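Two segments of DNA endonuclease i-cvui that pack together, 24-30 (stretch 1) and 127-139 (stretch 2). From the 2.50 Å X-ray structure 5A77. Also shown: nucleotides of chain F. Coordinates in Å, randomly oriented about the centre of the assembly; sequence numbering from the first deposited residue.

Stretch 1 24-30: CINAQIV
Stretch 2 (127-139) AALLADKVGLLTD

Strand 24-30 packs against helix 127-135 of the same chain, their axes approaching to 7.2 Å with N-to-C directions 135° apart, so that advancing along the helix leads back toward the start of the strand. No hydrogen bond crosses the interface; packing is chiefly apolar and buries 358 Å². The strand is extended (Ala 27 phi/psi -150/112), and the helix keeps regular values (Ala 131 -64/-40), with Ala 131 N bonded to Ala 127 O at 3.0 Å.

Near the start of stretch 2, Ala 128 CB meets Ile 29 CD1 at 3.7 Å, the isoleucine being m,t. One turn later, Ala 131 points toward the strand. Its small side chain permits a close approach, CA of Ala 131 lying 5.1 Å from CA of Ala 27, and its CB lies 3.9 Å from Ile 29 CG1. Asp 132 (m) starts away, but its OD1 comes to 3.8 Å from Ile 29 CD1. Val 134 (t) places CG2 3.9 Å from Ala 27 CB and CG1 3.8 Å from Ile 25 O. Beyond the helix, Thr 138 (p) sets CG2 3.6 Å from Ile 25 O, while its OG1 donates to DC3 OP2 (2.7 Å). Asn 26 (t) joins it on this nucleotide, ND2 donating to DC3 O5' at 2.9 Å, so the DNA backbone bridges both stretches.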

# COMPACT_ATOMS: atom_id res chain seq x y z
N CYS B 24 -1.20 -8.34 -4.05
CA CYS B 24 -2.19 -9.09 -4.79
C CYS B 24 -2.02 -10.54 -4.43
O CYS B 24 -1.04 -11.18 -4.84
CB CYS B 24 -2.02 -8.89 -6.30
SG CYS B 24 -3.32 -9.64 -7.32
N ILE B 25 -2.95 -11.05 -3.62
CA ILE B 25 -3.01 -12.47 -3.31
C ILE B 25 -4.11 -13.09 -4.15
O ILE B 25 -5.29 -12.86 -3.89
CB ILE B 25 -3.27 -12.71 -1.82
CG1 ILE B 25 -2.26 -11.90 -1.00
CG2 ILE B 25 -3.27 -14.21 -1.49
CD1 ILE B 25 -2.20 -12.30 0.44
N ASN B 26 -3.72 -13.85 -5.17
CA ASN B 26 -4.67 -14.23 -6.21
C ASN B 26 -4.66 -15.72 -6.52
O ASN B 26 -3.80 -16.47 -6.07
CB ASN B 26 -4.37 -13.43 -7.49
CG ASN B 26 -5.59 -13.28 -8.39
OD1 ASN B 26 -6.71 -13.55 -7.97
ND2 ASN B 26 -5.37 -12.83 -9.62
N ALA B 27 -5.65 -16.13 -7.30
CA ALA B 27 -5.77 -17.49 -7.77
C ALA B 27 -6.48 -17.45 -9.11
O ALA B 27 -7.65 -17.08 -9.19
CB ALA B 27 -6.53 -18.34 -6.79
N GLN B 28 -5.73 -17.79 -10.15
CA GLN B 28 -6.23 -17.76 -11.52
C GLN B 28 -6.31 -19.14 -12.13
O GLN B 28 -5.48 -20.01 -11.85
CB GLN B 28 -5.33 -16.89 -12.41
CG GLN B 28 -4.85 -15.64 -11.76
CD GLN B 28 -3.50 -15.21 -12.29
OE1 GLN B 28 -2.49 -15.33 -11.60
NE2 GLN B 28 -3.49 -14.69 -13.52
N ILE B 29 -7.31 -19.33 -12.98
CA ILE B 29 -7.36 -20.50 -13.84
C ILE B 29 -6.67 -20.17 -15.17
O ILE B 29 -7.19 -19.38 -15.95
CB ILE B 29 -8.81 -20.92 -14.09
CG1 ILE B 29 -9.48 -21.26 -12.76
CG2 ILE B 29 -8.85 -22.12 -15.04
CD1 ILE B 29 -10.99 -21.27 -12.81
N VAL B 30 -5.51 -20.77 -15.43
CA VAL B 30 -4.88 -20.54 -16.72
C VAL B 30 -4.98 -21.77 -17.60
O VAL B 30 -4.84 -22.92 -17.15
CB VAL B 30 -3.39 -20.11 -16.59
CG1 VAL B 30 -3.23 -18.97 -15.59
CG2 VAL B 30 -2.47 -21.29 -16.24
N ALA B 127 -10.81 -27.02 -6.88
CA ALA B 127 -9.78 -26.00 -6.90
C ALA B 127 -10.18 -24.79 -7.76
O ALA B 127 -9.98 -23.63 -7.36
CB ALA B 127 -8.48 -26.58 -7.39
N ALA B 128 -10.75 -25.05 -8.94
CA ALA B 128 -11.21 -23.98 -9.82
C ALA B 128 -12.33 -23.16 -9.18
O ALA B 128 -12.36 -21.93 -9.28
CB ALA B 128 -11.66 -24.54 -11.16
N LEU B 129 -13.25 -23.84 -8.51
CA LEU B 129 -14.36 -23.14 -7.86
C LEU B 129 -13.88 -22.21 -6.71
O LEU B 129 -14.49 -21.18 -6.46
CB LEU B 129 -15.39 -24.15 -7.34
CG LEU B 129 -16.38 -24.57 -8.43
CD1 LEU B 129 -17.06 -25.91 -8.12
CD2 LEU B 129 -17.41 -23.47 -8.62
N LEU B 130 -12.80 -22.59 -6.05
CA LEU B 130 -12.17 -21.76 -5.04
C LEU B 130 -11.41 -20.60 -5.70
O LEU B 130 -11.23 -19.54 -5.10
CB LEU B 130 -11.21 -22.60 -4.18
CG LEU B 130 -11.79 -23.53 -3.13
CD1 LEU B 130 -10.70 -24.30 -2.40
CD2 LEU B 130 -12.61 -22.72 -2.14
N ALA B 131 -10.98 -20.80 -6.95
CA ALA B 131 -10.33 -19.73 -7.69
C ALA B 131 -11.30 -18.56 -7.92
O ALA B 131 -10.90 -17.40 -7.83
CB ALA B 131 -9.79 -20.23 -9.00
N ASP B 132 -12.55 -18.87 -8.23
CA ASP B 132 -13.55 -17.82 -8.47
C ASP B 132 -13.92 -17.09 -7.21
O ASP B 132 -14.28 -15.91 -7.27
CB ASP B 132 -14.82 -18.38 -9.10
CG ASP B 132 -14.56 -19.19 -10.35
OD1 ASP B 132 -13.46 -19.04 -10.94
OD2 ASP B 132 -15.48 -19.95 -10.73
N LYS B 133 -13.86 -17.77 -6.07
CA LYS B 133 -14.20 -17.11 -4.82
C LYS B 133 -13.14 -16.10 -4.40
O LYS B 133 -13.48 -15.04 -3.87
CB LYS B 133 -14.42 -18.12 -3.70
CG LYS B 133 -15.87 -18.28 -3.36
CD LYS B 133 -16.03 -18.92 -2.00
CE LYS B 133 -17.48 -18.95 -1.57
NZ LYS B 133 -17.57 -19.20 -0.10
N VAL B 134 -11.87 -16.44 -4.61
CA VAL B 134 -10.80 -15.47 -4.41
C VAL B 134 -11.10 -14.28 -5.29
O VAL B 134 -10.90 -13.12 -4.90
CB VAL B 134 -9.42 -16.01 -4.78
CG1 VAL B 134 -8.36 -14.91 -4.59
CG2 VAL B 134 -9.08 -17.28 -3.97
N GLY B 135 -11.59 -14.57 -6.48
CA GLY B 135 -11.86 -13.54 -7.46
C GLY B 135 -12.92 -12.52 -7.11
O GLY B 135 -12.77 -11.34 -7.46
N LEU B 136 -13.98 -12.95 -6.42
CA LEU B 136 -15.02 -12.03 -5.97
C LEU B 136 -14.47 -11.00 -4.95
O LEU B 136 -15.18 -10.08 -4.57
CB LEU B 136 -16.19 -12.82 -5.36
CG LEU B 136 -16.83 -13.88 -6.27
CD1 LEU B 136 -17.74 -14.82 -5.49
CD2 LEU B 136 -17.59 -13.22 -7.42
N LEU B 137 -13.21 -11.15 -4.55
CA LEU B 137 -12.56 -10.25 -3.58
C LEU B 137 -11.48 -9.37 -4.22
O LEU B 137 -11.39 -8.18 -3.92
CB LEU B 137 -11.95 -11.06 -2.44
CG LEU B 137 -12.78 -12.22 -1.89
CD1 LEU B 137 -11.98 -13.02 -0.86
CD2 LEU B 137 -14.08 -11.68 -1.30
N THR B 138 -10.63 -9.96 -5.05
CA THR B 138 -9.68 -9.16 -5.84
C THR B 138 -10.47 -8.46 -6.94
O THR B 138 -10.59 -8.98 -8.05
CB THR B 138 -8.56 -10.02 -6.49
OG1 THR B 138 -9.15 -10.97 -7.39
CG2 THR B 138 -7.72 -10.73 -5.43
N ASP B 139 -11.00 -7.29 -6.63
CA ASP B 139 -12.06 -6.73 -7.46
C ASP B 139 -11.63 -5.78 -8.58
O ASP B 139 -11.98 -4.59 -8.62
CB ASP B 139 -13.05 -6.00 -6.59
CG ASP B 139 -13.86 -6.94 -5.74
OD1 ASP B 139 -14.41 -7.89 -6.34
OD2 ASP B 139 -13.94 -6.72 -4.51
P DA F 2 -6.25 -6.58 -6.98
OP1 DA F 2 -7.31 -5.98 -6.14
OP2 DA F 2 -5.24 -7.44 -6.33
O5' DA F 2 -6.93 -7.36 -8.18
C5' DA F 2 -7.23 -6.63 -9.36
C4' DA F 2 -6.89 -7.42 -10.60
O4' DA F 2 -5.59 -7.03 -11.13
C3' DA F 2 -6.82 -8.95 -10.42
O3' DA F 2 -7.61 -9.54 -11.43
C2' DA F 2 -5.32 -9.25 -10.61
C1' DA F 2 -5.01 -8.18 -11.64
N9 DA F 2 -3.62 -7.93 -11.95
C8 DA F 2 -2.50 -8.19 -11.19
N7 DA F 2 -1.37 -7.84 -11.79
C5 DA F 2 -1.79 -7.32 -13.01
C6 DA F 2 -1.10 -6.78 -14.11
N6 DA F 2 0.24 -6.66 -14.16
N1 DA F 2 -1.84 -6.36 -15.17
C2 DA F 2 -3.16 -6.48 -15.12
N3 DA F 2 -3.91 -6.98 -14.15
C4 DA F 2 -3.16 -7.38 -13.12
P DC F 3 -8.14 -11.06 -11.31
OP1 DC F 3 -9.34 -11.10 -12.17
OP2 DC F 3 -8.24 -11.42 -9.89
O5' DC F 3 -6.93 -11.93 -11.91
C5' DC F 3 -7.04 -12.57 -13.17
C4' DC F 3 -7.06 -11.56 -14.31
O4' DC F 3 -6.13 -10.49 -14.03
C3' DC F 3 -6.63 -12.14 -15.65
O3' DC F 3 -7.77 -12.67 -16.34
C2' DC F 3 -6.04 -10.93 -16.37
C1' DC F 3 -5.48 -10.08 -15.22
N1 DC F 3 -3.97 -10.19 -15.01
C2 DC F 3 -3.10 -9.73 -16.00
O2 DC F 3 -3.56 -9.27 -17.05
N3 DC F 3 -1.76 -9.81 -15.79
C4 DC F 3 -1.29 -10.32 -14.65
N4 DC F 3 0.02 -10.37 -14.48
C5 DC F 3 -2.17 -10.78 -13.62
C6 DC F 3 -3.49 -10.69 -13.84